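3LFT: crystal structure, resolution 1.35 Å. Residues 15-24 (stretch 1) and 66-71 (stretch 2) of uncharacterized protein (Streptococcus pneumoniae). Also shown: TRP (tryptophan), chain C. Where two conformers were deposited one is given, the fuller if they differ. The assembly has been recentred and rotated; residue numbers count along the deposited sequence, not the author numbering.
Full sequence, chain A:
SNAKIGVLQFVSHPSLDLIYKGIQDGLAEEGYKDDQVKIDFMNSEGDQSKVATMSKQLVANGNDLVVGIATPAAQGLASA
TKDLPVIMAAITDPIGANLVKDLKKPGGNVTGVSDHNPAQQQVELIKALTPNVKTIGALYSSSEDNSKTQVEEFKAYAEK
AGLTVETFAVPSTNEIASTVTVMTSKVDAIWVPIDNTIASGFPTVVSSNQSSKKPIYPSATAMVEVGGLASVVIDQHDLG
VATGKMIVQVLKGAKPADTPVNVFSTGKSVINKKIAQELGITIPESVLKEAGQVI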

ATOM      1  N   SER A  15       0.433   4.258  -7.212  1.00  5.13           N
ATOM      2  CA  SER A  15       1.297   4.250  -6.024  1.00  4.53           C
ATOM      3  C   SER A  15       2.493   3.316  -6.192  1.00  5.17           C
ATOM      4  O   SER A  15       3.624   3.676  -5.869  1.00  5.29           O
ATOM      5  CB  SER A  15       0.509   3.864  -4.777  1.00  4.98           C
ATOM      6  OG  SER A  15      -0.575   4.750  -4.545  1.00  4.43           O
ATOM      7  N   LEU A  16       2.257   2.125  -6.736  1.00  4.54           N
ATOM      8  CA  LEU A  16       3.367   1.199  -6.939  1.00  5.14           C
ATOM      9  C   LEU A  16       4.349   1.711  -7.981  1.00  5.19           C
ATOM     10  O   LEU A  16       5.561   1.515  -7.831  1.00  5.78           O
ATOM     11  CB  LEU A  16       2.908  -0.227  -7.268  1.00  5.08           C
ATOM     12  CG  LEU A  16       1.952  -0.903  -6.273  1.00  5.46           C
ATOM     13  CD1 LEU A  16       1.834  -2.385  -6.590  1.00  6.24           C
ATOM     14  CD2 LEU A  16       2.342  -0.728  -4.803  1.00  6.30           C
ATOM     15  N   ASP A  17       3.848   2.346  -9.030  1.00  5.57           N
ATOM     16  CA  ASP A  17       4.734   2.945 -10.026  1.00  5.40           C
ATOM     17  C   ASP A  17       5.651   3.995  -9.394  1.00  5.53           C
ATOM     18  O   ASP A  17       6.837   4.064  -9.716  1.00  5.46           O
ATOM     19  CB  ASP A  17       3.928   3.599 -11.145  1.00  5.98           C
ATOM     20  CG  ASP A  17       3.140   2.613 -11.984  1.00  7.91           C
ATOM     21  OD1 ASP A  17       3.491   1.428 -12.079  1.00  9.04           O
ATOM     22  OD2 ASP A  17       2.198   3.080 -12.655  1.00  9.35           O
ATOM     23  N   LEU A  18       5.113   4.794  -8.472  1.00  5.48           N
ATOM     24  CA  LEU A  18       5.898   5.821  -7.789  1.00  5.46           C
ATOM     25  C   LEU A  18       6.924   5.209  -6.822  1.00  5.45           C
ATOM     26  O   LEU A  18       8.065   5.696  -6.739  1.00  5.52           O
ATOM     27  CB  LEU A  18       4.978   6.830  -7.094  1.00  5.89           C
ATOM     28  CG  LEU A  18       5.623   8.057  -6.460  1.00  6.57           C
ATOM     29  CD1 LEU A  18       6.583   8.821  -7.383  1.00  7.13           C
ATOM     30  CD2 LEU A  18       4.509   8.975  -5.973  1.00  7.74           C
ATOM     31  N   ILE A  19       6.545   4.138  -6.128  1.00  5.29           N
ATOM     32  CA  ILE A  19       7.508   3.389  -5.331  1.00  5.38           C
ATOM     33  C   ILE A  19       8.664   2.892  -6.208  1.00  5.82           C
ATOM     34  O   ILE A  19       9.837   3.042  -5.832  1.00  6.17           O
ATOM     35  CB  ILE A  19       6.823   2.238  -4.577  1.00  5.02           C
ATOM     36  CG1 ILE A  19       5.875   2.832  -3.528  1.00  6.39           C
ATOM     37  CG2 ILE A  19       7.860   1.302  -3.939  1.00  6.94           C
ATOM     38  CD1 ILE A  19       4.945   1.788  -2.954  1.00  6.79           C
ATOM     39  N   TYR A  20       8.355   2.328  -7.375  1.00  5.52           N
ATOM     40  CA  TYR A  20       9.416   1.849  -8.241  1.00  5.80           C
ATOM     41  C   TYR A  20      10.326   2.995  -8.710  1.00  5.53           C
ATOM     42  O   TYR A  20      11.552   2.833  -8.768  1.00  5.13           O
ATOM     43  CB  TYR A  20       8.868   1.014  -9.415  1.00  6.38           C
ATOM     44  CG  TYR A  20       9.954   0.432 -10.304  1.00  6.51           C
ATOM     45  CD1 TYR A  20       9.916   0.611 -11.689  1.00  8.94           C
ATOM     46  CD2 TYR A  20      11.025  -0.265  -9.753  1.00  7.82           C
ATOM     47  CE1 TYR A  20      10.918   0.069 -12.501  1.00 10.05           C
ATOM     48  CE2 TYR A  20      12.032  -0.786 -10.559  1.00  9.33           C
ATOM     49  CZ  TYR A  20      11.965  -0.612 -11.909  1.00 10.34           C
ATOM     50  OH  TYR A  20      12.969  -1.143 -12.696  1.00 11.47           O
ATOM     51  N   LYS A  21       9.747   4.151  -9.038  1.00  5.63           N
ATOM     52  CA  LYS A  21      10.539   5.330  -9.387  0.50  5.61           C
ATOM     53  C   LYS A  21      11.483   5.660  -8.230  1.00  4.95           C
ATOM     54  O   LYS A  21      12.678   5.922  -8.435  1.00  4.97           O
ATOM     55  CB  LYS A  21       9.621   6.516  -9.715  0.50  6.54           C
ATOM     56  CG  LYS A  21      10.252   7.903  -9.562  0.50  9.50           C
ATOM     57  CD  LYS A  21      11.122   8.292 -10.745  0.50 12.42           C
ATOM     58  CE  LYS A  21      11.723   9.670 -10.523  0.50 12.15           C
ATOM     59  NZ  LYS A  21      10.939  10.458  -9.522  0.50 11.63           N
ATOM     60  N   GLY A  22      10.946   5.648  -7.004  1.00  4.76           N
ATOM     61  CA  GLY A  22      11.757   5.876  -5.797  1.00  5.07           C
ATOM     62  C   GLY A  22      12.889   4.875  -5.640  1.00  4.33           C
ATOM     63  O   GLY A  22      14.010   5.252  -5.303  1.00  4.65           O
ATOM     64  N   ILE A  23      12.615   3.597  -5.912  1.00  4.55           N
ATOM     65  CA  ILE A  23      13.666   2.576  -5.873  1.00  4.66           C
ATOM     66  C   ILE A  23      14.809   2.951  -6.810  1.00  4.95           C
ATOM     67  O   ILE A  23      15.985   2.924  -6.417  1.00  4.93           O
ATOM     68  CB  ILE A  23      13.099   1.171  -6.210  1.00  4.71           C
ATOM     69  CG1 ILE A  23      12.211   0.658  -5.068  1.00  5.77           C
ATOM     70  CG2 ILE A  23      14.249   0.172  -6.547  1.00  5.75           C
ATOM     71  CD1 ILE A  23      11.372  -0.562  -5.439  1.00  7.01           C
ATOM     72  N   GLN A  24      14.456   3.277  -8.051  1.00  4.85           N
ATOM     73  CA  GLN A  24      15.455   3.660  -9.038  1.00  5.72           C
ATOM     74  C   GLN A  24      16.222   4.899  -8.599  1.00  5.52           C
ATOM     75  O   GLN A  24      17.437   4.947  -8.780  1.00  6.05           O
ATOM     76  CB  GLN A  24      14.787   3.914 -10.381  1.00  4.86           C
ATOM     77  CG  GLN A  24      14.201   2.665 -11.020  1.00  6.29           C
ATOM     78  CD  GLN A  24      13.389   2.979 -12.257  1.00  7.22           C
ATOM     79  OE1 GLN A  24      13.770   2.627 -13.381  1.00  9.50           O
ATOM     80  NE2 GLN A  24      12.250   3.634 -12.065  1.00 10.38           N
TER
HETATM   81  N   TRP C   1       1.559  -1.693   1.268  1.00  8.29           N
HETATM   82  CA  TRP C   1       0.824  -2.471   0.228  1.00  8.97           C
HETATM   83  C   TRP C   1       1.004  -3.936   0.464  1.00  8.94           C
HETATM   84  O   TRP C   1       0.813  -4.741  -0.452  1.00  8.77           O
HETATM   85  CB  TRP C   1       1.308  -2.056  -1.170  1.00  8.71           C
HETATM   86  CG  TRP C   1       1.050  -0.593  -1.434  1.00  7.83           C
HETATM   87  CD1 TRP C   1       1.958   0.462  -1.349  1.00  8.47           C
HETATM   88  CD2 TRP C   1      -0.239   0.004  -1.801  1.00  8.23           C
HETATM   89  NE1 TRP C   1       1.320   1.643  -1.646  1.00  8.55           N
HETATM   90  CE2 TRP C   1       0.027   1.442  -1.902  1.00  8.59           C
HETATM   91  CE3 TRP C   1      -1.492  -0.527  -1.996  1.00  8.21           C
HETATM   92  CZ2 TRP C   1      -1.025   2.278  -2.230  1.00  8.72           C
HETATM   93  CZ3 TRP C   1      -2.529   0.342  -2.318  1.00  9.20           C
HETATM   94  CH2 TRP C   1      -2.280   1.725  -2.436  1.00  8.94           C
HETATM   95  OXT TRP C   1       1.346  -4.330   1.588  1.00  8.45           O
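Stretch 2 (66-71) VVGIAT

Stretch 1 is helical throughout, within a longer helix that begins before Ser-15 and continues past Gln-24. Stretch 2 is extended from Val-66 to Ile-69, the end portion of a strand that begins earlier in the chain. At Ala-70 the backbone leaves the strand, with phi/psi of 87/153°. Ala-70 holds the N-cap position of a following helix, and Thr-71 is its first helical residue here. The strand runs roughly antiparallel to the helix, with 149° between their N-to-C directions. The axes approach to 10.2 Å. As a result, the early residues of the helix meet the late residues of stretch 2, and Ile-23 meets Val-67. No hydrogen bond crosses between the stretches; the packing is apolar.

Ser-15 does not reach stretch 2. It lies against the bound tryptophan instead, with Ser-15 CB 3.4 Å from TRP CZ2.

Leu-16 points toward stretch 2, and here the two backbones come near, with Leu-16 CA 6.9 Å from Ile-69 CA. Both methyls of Leu-16 lie near Ile-69 and Ala-70. Leu-16 CD2 lies 4.0 Å from Ile-69 CG2, and Leu-16 CD1 lies 3.9 Å from Ala-70 CB. Leu-16 CD2 also touches the ligand, 3.6 Å from TRP CG.

Asp-17 and Leu-18 make no contact with stretch 2. Ile-19, nearly one turn after Leu-16, points toward it again. Ile-19 CG2 lies 4.1 Å from Ile-69 CG2, while Ile-19 CD1 reaches TRP CD1 at 3.6 Å.

The CA-to-CB bond of Tyr-20 points sideways. Its closest atom to stretch 2 is Tyr-20 CB, 3.7 Å from Ile-69 CD1, and this methyl approaches the ring obliquely. Lys-21 and Gly-22 are clear of stretch 2.

Ile-23 points toward the strand. Ile-23 CD1 packs 3.9 Å from Ile-69 CD1 and 4.2 Å from Val-67 CG1. The backbones are wider apart here, with Ile-23 CA 9.8 Å from Val-67 CA. Gln-24 makes no contact across.

Ile-69 is the centre of the packing, touching Leu-16, Ile-19, Tyr-20 and Ile-23. It is in the m, t rotamer. Its side chain and that of Val-67 point toward the helix, as expected for alternate residues of a strand. Gly-68 between them has no side chain.

Beyond the strand, Thr-71 binds the tryptophan carboxylate. Thr-71 N donates to TRP O at 2.8 Å, nearly linearly, and Thr-71 OG1 donates to TRP OXT at 2.7 Å.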

ATOM      1  N   VAL A  66      16.323 -10.194  -5.045  1.00  4.95           N
ATOM      2  CA  VAL A  66      15.077  -9.836  -5.694  1.00  4.92           C
ATOM      3  C   VAL A  66      14.288  -8.883  -4.799  1.00  5.35           C
ATOM      4  O   VAL A  66      14.478  -8.856  -3.569  1.00  6.20           O
ATOM      5  CB  VAL A  66      14.238 -11.096  -6.066  1.00  4.46           C
ATOM      6  CG1 VAL A  66      14.940 -11.914  -7.146  1.00  5.51           C
ATOM      7  CG2 VAL A  66      14.010 -11.954  -4.845  1.00  6.88           C
ATOM      8  N   VAL A  67      13.391  -8.131  -5.430  1.00  5.38           N
ATOM      9  CA  VAL A  67      12.612  -7.081  -4.775  1.00  5.50           C
ATOM     10  C   VAL A  67      11.155  -7.300  -5.100  1.00  5.66           C
ATOM     11  O   VAL A  67      10.818  -7.434  -6.279  1.00  5.91           O
ATOM     12  CB  VAL A  67      13.022  -5.670  -5.299  1.00  5.96           C
ATOM     13  CG1 VAL A  67      12.273  -4.572  -4.538  1.00  6.81           C
ATOM     14  CG2 VAL A  67      14.540  -5.459  -5.174  1.00  6.66           C
ATOM     15  N   GLY A  68      10.307  -7.351  -4.081  1.00  5.37           N
ATOM     16  CA  GLY A  68       8.873  -7.494  -4.296  1.00  5.65           C
ATOM     17  C   GLY A  68       8.146  -6.231  -3.902  1.00  5.42           C
ATOM     18  O   GLY A  68       8.166  -5.833  -2.729  1.00  6.21           O
ATOM     19  N   ILE A  69       7.521  -5.590  -4.886  1.00  5.22           N
ATOM     20  CA  ILE A  69       6.723  -4.376  -4.640  1.00  5.94           C
ATOM     21  C   ILE A  69       5.286  -4.796  -4.390  1.00  6.05           C
ATOM     22  O   ILE A  69       4.626  -5.319  -5.293  1.00  6.28           O
ATOM     23  CB  ILE A  69       6.793  -3.356  -5.822  1.00  5.41           C
ATOM     24  CG1 ILE A  69       8.248  -3.097  -6.234  1.00  6.28           C
ATOM     25  CG2 ILE A  69       6.089  -2.053  -5.397  1.00  7.57           C
ATOM     26  CD1 ILE A  69       8.415  -2.116  -7.420  1.00  6.65           C
ATOM     27  N   ALA A  70       4.862  -4.581  -3.136  1.00  5.88           N
ATOM     28  CA  ALA A  70       3.560  -4.971  -2.560  1.00  5.82           C
ATOM     29  C   ALA A  70       3.610  -6.396  -2.021  1.00  5.68           C
ATOM     30  O   ALA A  70       4.396  -7.239  -2.479  1.00  5.56           O
ATOM     31  CB  ALA A  70       2.371  -4.761  -3.545  1.00  6.34           C
ATOM     32  N   THR A  71       2.773  -6.649  -1.032  1.00  5.51           N
ATOM     33  CA  THR A  71       2.777  -7.885  -0.271  1.00  5.59           C
ATOM     34  C   THR A  71       2.685  -9.162  -1.137  1.00  5.75           C
ATOM     35  O   THR A  71       3.498 -10.057  -0.948  1.00  5.91           O
ATOM     36  CB  THR A  71       1.706  -7.828   0.861  1.00  5.27           C
ATOM     37  OG1 THR A  71       2.121  -6.875   1.835  1.00  5.35           O
ATOM     38  CG2 THR A  71       1.531  -9.172   1.555  1.00  6.20           C
TER